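Local coordinates for hypoxanthine-guanine phosphoribosyltransferase (Thermus thermophilus, PDB 3ACD), which probably converts hypoxanthine and guanine, with 5-phospho-alpha-D-ribose 1-diphosphate, into IMP and GMP in magnesium-dependent purine salvage, at residues H40-L45 and D66-S71; V98-D103 and A124-A129; T107-S112 and R138-P143; A130-P135 and F149-A154. One frame throughout, in Å; residues are numbered along the deposited sequence.

In the fold
The four contacts run across one parallel sheet of the phosphoribosyltransferase fold and, from interaction 2 onward, around the bound IMP. Interactions 1 and 2, centres about 10 Å apart, adjoin in the sheet, where strands 40-45 and 97-102 are neighbours, joined by Ile42 O and Val101 N at 2.8 Å. Interaction 2 carries Asp103 to the ribose hydroxyls, interaction 3 packs loop 138-143 against the segment that binds the phosphate, and interaction 4 places Lys134 at the purine. Asp103 O and Leu132 N, 3.0 Å apart, tie interaction 2 to interaction 4, and Arg138 NH2 meets Ser133 OG between interactions 3 and 4. Interactions 1 and 4 lie about 19 Å apart, centre to centre.

Interaction 1 (H40-L45 and D66-S71); sequences HLICVL and DFIAIS
Leu45 and Phe67 pack on one face of two parallel strands, 40-45 and 66-70, the paired strands of a beta-alpha-beta unit whose crossover is helix 49-56. Along Leu45, CB lies 3.6 Å from Ile68 O, CG reaches Phe67 CD1 and Ile68 O about equally, CD1 settles 3.7 Å from Phe67 CB, and CD2 nears Phe67 CD1. An alanine here would probably leave Phe67 CB and CD1 without these methyl contacts and give the ring more freedom to turn. Cys43 shares this face: its CB is 3.5 Å from Phe67 CD1, and its SG makes an oblique sulfur-aromatic contact with the same ring. Phe67 also meets Phe49 of the second subunit edge-to-face. On the other face, Ile68 holds CG1 between its backbone N and carbonyl carbon (chi1 59°), and CD1 beyond it lies 3.5 Å from Ile42 CG2. Four backbone bonds join the strands, among them Leu45 N to Ile68 O at 2.8 Å. At the start of the pair His40 ND1 bonds Thr64 OG1, while Asp66 OD2 accepts from the backbone of Arg90 and Leu91. One water bridges the two side chains, 2.8 Å from His40 NE2 and donating to Asp66 OD2 at 2.6 Å.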
# COMPACT_ATOMS: atom_id res chain seq x y z
N HIS A 40 -0.20 11.62 11.41
CA HIS A 40 0.85 10.74 10.93
C HIS A 40 0.22 9.35 10.94
O HIS A 40 -0.04 8.79 12.00
CB HIS A 40 2.05 10.78 11.88
CG HIS A 40 3.17 9.89 11.47
ND1 HIS A 40 3.81 10.01 10.26
CD2 HIS A 40 3.78 8.87 12.12
CE1 HIS A 40 4.77 9.10 10.17
NE2 HIS A 40 4.77 8.39 11.29
N LEU A 41 -0.03 8.81 9.75
CA LEU A 41 -0.65 7.49 9.65
C LEU A 41 0.39 6.38 9.51
O LEU A 41 1.25 6.42 8.64
CB LEU A 41 -1.62 7.44 8.47
CG LEU A 41 -2.93 8.21 8.60
CD1 LEU A 41 -2.65 9.70 8.73
CD2 LEU A 41 -3.80 7.95 7.38
N ILE A 42 0.30 5.39 10.40
CA ILE A 42 1.22 4.27 10.37
C ILE A 42 0.51 3.01 9.89
O ILE A 42 -0.36 2.48 10.57
CB ILE A 42 1.81 4.01 11.76
CG1 ILE A 42 2.54 5.27 12.25
CG2 ILE A 42 2.75 2.80 11.72
CD1 ILE A 42 3.14 5.13 13.63
N CYS A 43 0.89 2.55 8.71
CA CYS A 43 0.31 1.36 8.11
C CYS A 43 0.98 0.09 8.63
O CYS A 43 2.20 -0.06 8.54
CB CYS A 43 0.44 1.41 6.59
SG CYS A 43 -0.07 -0.10 5.74
N VAL A 44 0.19 -0.82 9.18
CA VAL A 44 0.72 -2.08 9.68
C VAL A 44 0.75 -3.08 8.53
O VAL A 44 -0.29 -3.59 8.10
CB VAL A 44 -0.14 -2.64 10.84
CG1 VAL A 44 0.42 -3.99 11.30
CG2 VAL A 44 -0.14 -1.67 12.01
N LEU A 45 1.95 -3.33 8.01
CA LEU A 45 2.14 -4.27 6.90
C LEU A 45 2.04 -5.71 7.39
O LEU A 45 2.28 -5.98 8.57
CB LEU A 45 3.52 -4.04 6.27
CG LEU A 45 3.71 -2.70 5.54
CD1 LEU A 45 5.17 -2.55 5.14
CD2 LEU A 45 2.81 -2.66 4.32
N ASP A 66 4.07 6.26 7.50
CA ASP A 66 5.17 5.36 7.78
C ASP A 66 4.60 3.95 7.70
O ASP A 66 3.37 3.77 7.71
CB ASP A 66 5.79 5.62 9.16
CG ASP A 66 7.27 5.27 9.20
OD1 ASP A 66 7.74 4.60 8.25
OD2 ASP A 66 7.96 5.64 10.17
N PHE A 67 5.48 2.96 7.62
CA PHE A 67 5.07 1.57 7.52
C PHE A 67 5.85 0.74 8.52
O PHE A 67 7.05 0.95 8.72
CB PHE A 67 5.34 1.05 6.10
CG PHE A 67 4.51 1.74 5.05
CD1 PHE A 67 3.32 1.17 4.60
CD2 PHE A 67 4.90 2.97 4.54
CE1 PHE A 67 2.53 1.82 3.66
CE2 PHE A 67 4.11 3.63 3.59
CZ PHE A 67 2.93 3.05 3.16
N ILE A 68 5.17 -0.20 9.17
CA ILE A 68 5.81 -1.07 10.14
C ILE A 68 5.30 -2.50 9.98
O ILE A 68 4.18 -2.72 9.54
CB ILE A 68 5.51 -0.61 11.58
CG1 ILE A 68 4.00 -0.62 11.82
CG2 ILE A 68 6.09 0.77 11.82
CD1 ILE A 68 3.60 -0.25 13.22
N ALA A 69 6.14 -3.46 10.33
CA ALA A 69 5.76 -4.87 10.24
C ALA A 69 5.80 -5.45 11.65
O ALA A 69 6.78 -5.29 12.37
CB ALA A 69 6.72 -5.62 9.33
N ILE A 70 4.71 -6.11 12.04
CA ILE A 70 4.62 -6.70 13.37
C ILE A 70 4.06 -8.13 13.27
O ILE A 70 3.43 -8.48 12.28
CB ILE A 70 3.69 -5.86 14.28
CG1 ILE A 70 3.66 -6.43 15.69
CG2 ILE A 70 2.29 -5.80 13.68
CD1 ILE A 70 4.98 -6.34 16.42
N SER A 71 4.31 -8.94 14.30
CA SER A 71 3.83 -10.31 14.31
C SER A 71 3.69 -10.84 15.74
O SER A 71 4.46 -10.46 16.62
CB SER A 71 4.78 -11.21 13.52
OG SER A 71 4.89 -10.78 12.18
O HOH W 1 6.81 6.76 12.20

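Interaction 2 (V98-D103 and A124-A129); sequences VIVVED and ASVRVA. With IMP (inosinic acid), chain B.
Val98 and Val126, Ile99 and Arg127, Val100 and Val128, and Val101 and Ala129 pair in parallel register, in strands 98-102 and 125-129. Five backbone hydrogen bonds hold them. The bond from Ala129 N to Val100 O is 2.8 Å long with 169° at the hydrogen, and Glu102 N to Ala129 O, at 172°, is just as straight.

Val98, Val100, Val126 and Val128 share one face: Val100 CG2, anti to its carbonyl carbon, meets Val126 CG1 at 4.1 Å, their side chains slanting across each other. On the other face the methyl of Ala129 lies 3.7 Å from Val100 O and also touches Ile99 CG2. At the opening of the pair a water donates to both Val98 O and Ser125 OG, and Asp97 OD1 is a further partner of that hydroxyl. Arg127 turns its tip away from strand 98-102, and its NH1 bonds Tyr146 OH.

Beyond the last paired bond the chain turns a corner at Asp103, the residue that reaches the nucleotide. IMP O3' donates to Asp103 OD1 at 2.7 Å and O2' to OD2 at 2.9 Å, one hydroxyl to each oxygen. Glu102 OE1 lies 3.4 Å from IMP O3' and accepts a weak bond from Asp103 N. This Glu-Asp pair belongs to the ribose-binding part of the PRPP motif of type I phosphoribosyltransferases.

Helix 109-119 packs Leu114, Leu115 and Leu118 against the Val100 and Val126 face, helix 49-56 meets Val101, and strand 40-45 lies along the other edge of strand 98-102.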
# COMPACT_ATOMS: atom_id res chain seq x y z
N VAL A 98 -0.81 10.55 16.02
CA VAL A 98 -0.71 9.30 15.28
C VAL A 98 -2.01 8.53 15.06
O VAL A 98 -2.88 8.49 15.93
CB VAL A 98 0.29 8.35 15.99
CG1 VAL A 98 0.43 7.05 15.20
CG2 VAL A 98 1.64 9.03 16.14
N ILE A 99 -2.13 7.94 13.88
CA ILE A 99 -3.29 7.11 13.56
C ILE A 99 -2.73 5.79 13.04
O ILE A 99 -2.06 5.76 12.01
CB ILE A 99 -4.18 7.72 12.45
CG1 ILE A 99 -4.76 9.07 12.89
CG2 ILE A 99 -5.32 6.74 12.14
CD1 ILE A 99 -5.59 9.75 11.81
N VAL A 100 -2.99 4.72 13.77
CA VAL A 100 -2.53 3.39 13.37
C VAL A 100 -3.56 2.85 12.38
O VAL A 100 -4.76 2.96 12.60
CB VAL A 100 -2.47 2.43 14.58
CG1 VAL A 100 -2.04 1.04 14.13
CG2 VAL A 100 -1.50 2.97 15.63
N VAL A 101 -3.08 2.29 11.27
CA VAL A 101 -3.98 1.74 10.26
C VAL A 101 -3.76 0.23 10.18
O VAL A 101 -2.72 -0.24 9.70
CB VAL A 101 -3.73 2.39 8.88
CG1 VAL A 101 -4.70 1.81 7.85
CG2 VAL A 101 -3.91 3.90 8.98
N GLU A 102 -4.75 -0.51 10.67
CA GLU A 102 -4.71 -1.97 10.73
C GLU A 102 -5.68 -2.63 9.76
O GLU A 102 -6.65 -2.00 9.33
CB GLU A 102 -5.04 -2.43 12.15
CG GLU A 102 -3.84 -2.52 13.07
CD GLU A 102 -3.07 -3.79 12.86
OE1 GLU A 102 -3.11 -4.35 11.74
OE2 GLU A 102 -2.40 -4.24 13.82
N ASP A 103 -5.44 -3.89 9.43
CA ASP A 103 -6.33 -4.61 8.53
C ASP A 103 -7.51 -5.18 9.31
O ASP A 103 -8.67 -4.84 9.02
CB ASP A 103 -5.59 -5.73 7.78
CG ASP A 103 -4.82 -6.69 8.69
OD1 ASP A 103 -4.73 -6.46 9.92
OD2 ASP A 103 -4.29 -7.69 8.16
N ALA A 124 1.61 12.89 20.59
CA ALA A 124 0.62 13.84 21.10
C ALA A 124 -0.70 13.11 21.34
O ALA A 124 -1.46 13.44 22.26
CB ALA A 124 0.42 14.97 20.11
N SER A 125 -0.98 12.11 20.51
CA SER A 125 -2.20 11.32 20.64
C SER A 125 -2.12 10.13 19.69
O SER A 125 -1.32 10.12 18.76
CB SER A 125 -3.43 12.16 20.29
OG SER A 125 -3.46 12.48 18.90
N VAL A 126 -2.96 9.14 19.95
CA VAL A 126 -3.00 7.95 19.11
C VAL A 126 -4.42 7.45 18.95
O VAL A 126 -5.13 7.26 19.94
CB VAL A 126 -2.17 6.78 19.69
CG1 VAL A 126 -2.25 5.57 18.76
CG2 VAL A 126 -0.72 7.20 19.89
N ARG A 127 -4.85 7.27 17.71
CA ARG A 127 -6.16 6.73 17.43
C ARG A 127 -5.95 5.56 16.47
O ARG A 127 -4.91 5.47 15.83
CB ARG A 127 -7.09 7.78 16.81
CG ARG A 127 -7.67 8.71 17.87
CD ARG A 127 -8.81 9.57 17.34
NE ARG A 127 -9.37 10.39 18.41
CZ ARG A 127 -10.38 11.24 18.27
NH1 ARG A 127 -10.96 11.39 17.08
NH2 ARG A 127 -10.81 11.94 19.31
N VAL A 128 -6.93 4.67 16.39
CA VAL A 128 -6.81 3.50 15.55
C VAL A 128 -7.87 3.39 14.47
O VAL A 128 -9.06 3.61 14.72
CB VAL A 128 -6.87 2.21 16.41
CG1 VAL A 128 -6.83 0.97 15.53
CG2 VAL A 128 -5.71 2.19 17.40
N ALA A 129 -7.43 3.07 13.26
CA ALA A 129 -8.33 2.86 12.13
C ALA A 129 -8.11 1.41 11.72
O ALA A 129 -6.97 0.99 11.52
CB ALA A 129 -7.98 3.80 10.98
P IMP B . -4.59 -10.23 16.51
O1P IMP B . -5.13 -11.52 17.01
O2P IMP B . -3.23 -9.89 17.28
O3P IMP B . -5.68 -9.07 16.75
O5' IMP B . -4.32 -10.39 14.92
C5' IMP B . -3.23 -9.68 14.33
C4' IMP B . -3.09 -10.00 12.84
O4' IMP B . -3.63 -11.32 12.54
C3' IMP B . -3.97 -9.06 11.99
O3' IMP B . -3.34 -7.79 11.78
C2' IMP B . -4.08 -9.86 10.69
O2' IMP B . -2.95 -9.64 9.84
C1' IMP B . -4.11 -11.32 11.18
N9 IMP B . -5.50 -11.83 11.10
C8 IMP B . -6.39 -12.02 12.14
N7 IMP B . -7.52 -12.48 11.68
C5 IMP B . -7.44 -12.61 10.34
C6 IMP B . -8.33 -13.05 9.30
O6 IMP B . -9.46 -13.41 9.57
N1 IMP B . -7.88 -13.04 8.01
C2 IMP B . -6.60 -12.62 7.70
N3 IMP B . -5.77 -12.22 8.64
C4 IMP B . -6.14 -12.19 9.95
O HOH W 2 -4.21 10.79 16.82

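Interaction 3 (T107-S112 and R138-P143); sequences TGLTLS and RQVEVP. With IMP (inosinic acid), chain B.
Thr107 O, facing loop 138-143, takes two backbone donors: Gln139 N at 2.8 Å, in the carbonyl plane and on a lone pair, and Val140 N in a weak bond. The Arg138 guanidinium has Thr107 O at its edge, but its hydrogen bonds go to Asp106 O from NE and to Ser133 OG from NH2. Segment 107-112 also binds the IMP phosphate through five donors; Asp106 N bonds IMP as well. O1P accepts from Thr107 N and, at 2.7 Å, from Thr107 OG1; O3P accepts from Gly108 N at 2.8 Å; O2P accepts from Thr110 N and OG1. This 5'-phosphate loop of the PRPP motif leads into helix 109-119, whose N-terminus probably adds to the pull on the phosphate charge. Thr107 OG1 also accepts from Leu109 N at 3.3 Å, an ST turn. A valine in place of Thr107 would probably leave O1P one donor short and Leu109 N without its side-chain acceptor. At Gly108 the backbone angles (phi 92°) would jam a CB against Thr107 O, and packing would set it against Arg138 CD and Val140 O. Val140 CG1 presses on Gly108 C, 3.3 Å away; Leu111 CD2 meets Val142 CG2 and Pro143 O, the latter buried without a partner.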
# COMPACT_ATOMS: atom_id res chain seq x y z
N THR A 107 -7.72 -11.10 18.10
CA THR A 107 -7.63 -11.22 19.56
C THR A 107 -7.27 -9.87 20.16
O THR A 107 -7.56 -9.59 21.32
CB THR A 107 -6.56 -12.25 20.00
OG1 THR A 107 -5.25 -11.76 19.68
CG2 THR A 107 -6.79 -13.59 19.31
N GLY A 108 -6.62 -9.02 19.35
CA GLY A 108 -6.22 -7.71 19.82
C GLY A 108 -4.81 -7.66 20.40
O GLY A 108 -4.31 -6.58 20.73
N LEU A 109 -4.18 -8.81 20.53
CA LEU A 109 -2.83 -8.88 21.10
C LEU A 109 -1.81 -8.03 20.33
O LEU A 109 -1.06 -7.25 20.93
CB LEU A 109 -2.35 -10.33 21.14
CG LEU A 109 -3.17 -11.26 22.05
CD1 LEU A 109 -2.69 -12.70 21.90
CD2 LEU A 109 -3.06 -10.79 23.49
N THR A 110 -1.79 -8.16 19.01
CA THR A 110 -0.84 -7.40 18.21
C THR A 110 -1.03 -5.89 18.36
O THR A 110 -0.07 -5.16 18.60
CB THR A 110 -0.94 -7.76 16.72
OG1 THR A 110 -0.70 -9.17 16.56
CG2 THR A 110 0.10 -7.00 15.92
N LEU A 111 -2.27 -5.43 18.21
CA LEU A 111 -2.54 -4.01 18.33
C LEU A 111 -2.17 -3.52 19.73
O LEU A 111 -1.65 -2.42 19.89
CB LEU A 111 -4.02 -3.72 18.04
CG LEU A 111 -4.47 -2.26 18.12
CD1 LEU A 111 -3.61 -1.39 17.21
CD2 LEU A 111 -5.94 -2.15 17.72
N SER A 112 -2.44 -4.34 20.74
CA SER A 112 -2.13 -3.98 22.12
C SER A 112 -0.62 -3.73 22.26
O SER A 112 -0.20 -2.73 22.85
CB SER A 112 -2.55 -5.09 23.08
OG SER A 112 -2.31 -4.71 24.42
N ARG A 138 -11.88 -11.22 20.83
CA ARG A 138 -11.10 -10.30 21.64
C ARG A 138 -10.61 -10.86 22.98
O ARG A 138 -11.41 -11.30 23.82
CB ARG A 138 -11.91 -9.02 21.87
CG ARG A 138 -11.09 -7.77 22.20
CD ARG A 138 -9.98 -7.52 21.17
NE ARG A 138 -10.41 -7.85 19.81
CZ ARG A 138 -11.27 -7.14 19.09
NH1 ARG A 138 -11.82 -6.04 19.58
NH2 ARG A 138 -11.61 -7.56 17.87
N GLN A 139 -9.29 -10.85 23.17
CA GLN A 139 -8.68 -11.34 24.41
C GLN A 139 -8.15 -10.18 25.24
O GLN A 139 -8.00 -10.29 26.46
CB GLN A 139 -7.55 -12.31 24.09
CG GLN A 139 -8.00 -13.54 23.32
CD GLN A 139 -6.92 -14.59 23.21
OE1 GLN A 139 -5.80 -14.31 22.77
NE2 GLN A 139 -7.24 -15.81 23.61
N VAL A 140 -7.86 -9.06 24.58
CA VAL A 140 -7.39 -7.87 25.25
C VAL A 140 -8.14 -6.69 24.64
O VAL A 140 -8.25 -6.57 23.42
CB VAL A 140 -5.86 -7.68 25.08
CG1 VAL A 140 -5.49 -7.65 23.61
CG2 VAL A 140 -5.42 -6.39 25.76
N GLU A 141 -8.67 -5.82 25.50
CA GLU A 141 -9.43 -4.69 25.01
C GLU A 141 -8.54 -3.61 24.41
O GLU A 141 -7.69 -3.03 25.08
CB GLU A 141 -10.27 -4.10 26.15
CG GLU A 141 -11.30 -3.07 25.70
CD GLU A 141 -12.17 -3.56 24.55
OE1 GLU A 141 -12.64 -4.71 24.60
OE2 GLU A 141 -12.37 -2.79 23.59
N VAL A 142 -8.74 -3.36 23.12
CA VAL A 142 -7.99 -2.34 22.40
C VAL A 142 -9.00 -1.43 21.71
O VAL A 142 -10.06 -1.87 21.28
CB VAL A 142 -7.04 -2.95 21.35
CG1 VAL A 142 -5.93 -3.73 22.05
CG2 VAL A 142 -7.81 -3.87 20.42
N PRO A 143 -8.68 -0.14 21.60
CA PRO A 143 -9.58 0.81 20.95
C PRO A 143 -9.51 0.81 19.43
O PRO A 143 -8.47 0.53 18.84
CB PRO A 143 -9.13 2.14 21.53
CG PRO A 143 -7.64 1.96 21.58
CD PRO A 143 -7.49 0.56 22.14
P IMP B . -4.59 -10.23 16.51
O1P IMP B . -5.13 -11.52 17.01
O2P IMP B . -3.23 -9.89 17.28
O3P IMP B . -5.68 -9.07 16.75
O5' IMP B . -4.32 -10.39 14.92
C5' IMP B . -3.23 -9.68 14.33
C4' IMP B . -3.09 -10.00 12.84
O4' IMP B . -3.63 -11.32 12.54
C3' IMP B . -3.97 -9.06 11.99
O3' IMP B . -3.34 -7.79 11.78
C2' IMP B . -4.08 -9.86 10.69
O2' IMP B . -2.95 -9.64 9.84
C1' IMP B . -4.11 -11.32 11.18
N9 IMP B . -5.50 -11.83 11.10
C8 IMP B . -6.39 -12.02 12.14
N7 IMP B . -7.52 -12.48 11.68
C5 IMP B . -7.44 -12.61 10.34
C6 IMP B . -8.33 -13.05 9.30
O6 IMP B . -9.46 -13.41 9.57
N1 IMP B . -7.88 -13.04 8.01
C2 IMP B . -6.60 -12.62 7.70
N3 IMP B . -5.77 -12.22 8.64
C4 IMP B . -6.14 -12.19 9.95

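Interaction 4 (A130-P135 and F149-A154); sequences ALLSKP and FEIEDA. With IMP (inosinic acid), chain B.
Leu132 pairs with Phe149 and Ser133 with Glu150 in a short parallel ladder; the end-to-end directions of 131-135 and 149-154 are 60° apart. Phe149 N donates to Leu131 O at 2.8 Å and Ile151 N to Ser133 O in an almost straight bond (176° at the hydrogen); between them the bond from Ser133 N to Phe149 O is weak.

On the Leu132 face, Leu132 CD2 rests 3.8 Å from Phe149 CB and also reaches Ile151 CG2. Past the ladder, Pro135 CG lies against Glu150 CG at 3.7 Å. Lys134 runs on toward the purine. Its CG packs on Ile151 CG1 at 3.5 Å, and Ile151 turns CG1 there by holding it between its backbone N and carbonyl carbon (chi1 63°). The lysine chain bends before NZ, which donates to IMP O6 at 2.9 Å and to N7 at 3.2 Å, so the one ammonium spans both acceptors of this side of the base. NZ also makes a long bond, 3.3 Å, to Ala154 O from above the carbonyl plane, and donates to a water that in turn donates to Asp153 OD1; these four acceptors must share three N-H groups. Asp106 OD1 is a long, weak ionic partner.

Strand 104-105 flanks strand 132-133 on its other edge, its Ile104 touching Leu132 and Lys134, while Val156 of strand 156-157 packs against Leu132 and Ile151.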
# COMPACT_ATOMS: atom_id res chain seq x y z
N ALA A 130 -9.19 0.64 11.62
CA ALA A 130 -9.10 -0.76 11.25
C ALA A 130 -10.24 -1.09 10.30
O ALA A 130 -11.37 -0.66 10.52
CB ALA A 130 -9.19 -1.64 12.49
N LEU A 131 -9.96 -1.83 9.24
CA LEU A 131 -11.01 -2.18 8.29
C LEU A 131 -12.03 -3.12 8.92
O LEU A 131 -13.23 -2.92 8.77
CB LEU A 131 -10.43 -2.84 7.04
CG LEU A 131 -11.47 -3.20 5.97
CD1 LEU A 131 -12.08 -1.92 5.39
CD2 LEU A 131 -10.82 -4.01 4.88
N LEU A 132 -11.55 -4.12 9.65
CA LEU A 132 -12.42 -5.12 10.27
C LEU A 132 -12.10 -5.42 11.72
O LEU A 132 -11.01 -5.10 12.21
CB LEU A 132 -12.34 -6.43 9.49
CG LEU A 132 -12.55 -6.40 7.97
CD1 LEU A 132 -12.07 -7.71 7.37
CD2 LEU A 132 -14.02 -6.16 7.66
N SER A 133 -13.05 -6.04 12.41
CA SER A 133 -12.88 -6.43 13.80
C SER A 133 -13.79 -7.61 14.11
O SER A 133 -14.97 -7.61 13.74
CB SER A 133 -13.21 -5.27 14.74
OG SER A 133 -13.04 -5.67 16.09
N LYS A 134 -13.23 -8.61 14.79
CA LYS A 134 -13.95 -9.81 15.19
C LYS A 134 -13.96 -9.81 16.72
O LYS A 134 -13.21 -10.56 17.36
CB LYS A 134 -13.24 -11.06 14.66
CG LYS A 134 -13.18 -11.14 13.14
CD LYS A 134 -12.53 -12.43 12.64
CE LYS A 134 -11.04 -12.48 12.97
NZ LYS A 134 -10.38 -13.66 12.35
N PRO A 135 -14.81 -8.97 17.33
CA PRO A 135 -14.92 -8.84 18.78
C PRO A 135 -15.17 -10.10 19.60
O PRO A 135 -14.78 -10.16 20.77
CB PRO A 135 -16.03 -7.79 18.95
CG PRO A 135 -16.88 -8.00 17.73
CD PRO A 135 -15.84 -8.16 16.65
N PHE A 149 -15.88 -2.39 9.41
CA PHE A 149 -16.97 -3.34 9.65
C PHE A 149 -16.72 -4.27 10.82
O PHE A 149 -15.61 -4.79 10.99
CB PHE A 149 -17.17 -4.21 8.40
CG PHE A 149 -17.36 -3.45 7.13
CD1 PHE A 149 -18.64 -3.07 6.72
CD2 PHE A 149 -16.27 -3.12 6.33
CE1 PHE A 149 -18.82 -2.37 5.52
CE2 PHE A 149 -16.45 -2.43 5.13
CZ PHE A 149 -17.72 -2.05 4.73
N GLU A 150 -17.75 -4.51 11.63
CA GLU A 150 -17.63 -5.46 12.72
C GLU A 150 -18.18 -6.75 12.14
O GLU A 150 -19.27 -6.76 11.56
CB GLU A 150 -18.46 -5.03 13.93
CG GLU A 150 -18.44 -6.06 15.05
CD GLU A 150 -19.24 -5.62 16.25
OE1 GLU A 150 -18.73 -4.79 17.04
OE2 GLU A 150 -20.39 -6.09 16.39
N ILE A 151 -17.43 -7.84 12.26
CA ILE A 151 -17.88 -9.11 11.69
C ILE A 151 -17.86 -10.28 12.67
O ILE A 151 -17.26 -10.21 13.74
CB ILE A 151 -17.01 -9.51 10.47
CG1 ILE A 151 -15.56 -9.73 10.92
CG2 ILE A 151 -17.07 -8.41 9.42
CD1 ILE A 151 -14.65 -10.31 9.84
N GLU A 152 -18.53 -11.36 12.28
CA GLU A 152 -18.59 -12.56 13.08
C GLU A 152 -17.23 -13.26 12.98
O GLU A 152 -16.40 -12.90 12.13
CB GLU A 152 -19.68 -13.50 12.57
CG GLU A 152 -19.47 -13.98 11.15
CD GLU A 152 -20.51 -15.00 10.71
OE1 GLU A 152 -20.56 -16.10 11.29
OE2 GLU A 152 -21.29 -14.69 9.77
N ASP A 153 -17.02 -14.25 13.82
CA ASP A 153 -15.77 -15.00 13.83
C ASP A 153 -15.63 -15.87 12.58
O ASP A 153 -16.35 -16.84 12.40
CB ASP A 153 -15.71 -15.87 15.09
CG ASP A 153 -14.46 -16.71 15.18
OD1 ASP A 153 -13.46 -16.38 14.50
OD2 ASP A 153 -14.47 -17.71 15.93
N ALA A 154 -14.69 -15.49 11.72
CA ALA A 154 -14.42 -16.22 10.49
C ALA A 154 -13.07 -15.78 9.93
O ALA A 154 -12.62 -14.67 10.19
CB ALA A 154 -15.52 -15.94 9.47
P IMP B . -4.59 -10.23 16.51
O1P IMP B . -5.13 -11.52 17.01
O2P IMP B . -3.23 -9.89 17.28
O3P IMP B . -5.68 -9.07 16.75
O5' IMP B . -4.32 -10.39 14.92
C5' IMP B . -3.23 -9.68 14.33
C4' IMP B . -3.09 -10.00 12.84
O4' IMP B . -3.63 -11.32 12.54
C3' IMP B . -3.97 -9.06 11.99
O3' IMP B . -3.34 -7.79 11.78
C2' IMP B . -4.08 -9.86 10.69
O2' IMP B . -2.95 -9.64 9.84
C1' IMP B . -4.11 -11.32 11.18
N9 IMP B . -5.50 -11.83 11.10
C8 IMP B . -6.39 -12.02 12.14
N7 IMP B . -7.52 -12.48 11.68
C5 IMP B . -7.44 -12.61 10.34
C6 IMP B . -8.33 -13.05 9.30
O6 IMP B . -9.46 -13.41 9.57
N1 IMP B . -7.88 -13.04 8.01
C2 IMP B . -6.60 -12.62 7.70
N3 IMP B . -5.77 -12.22 8.64
C4 IMP B . -6.14 -12.19 9.95
O HOH W 3 -11.01 -16.04 13.59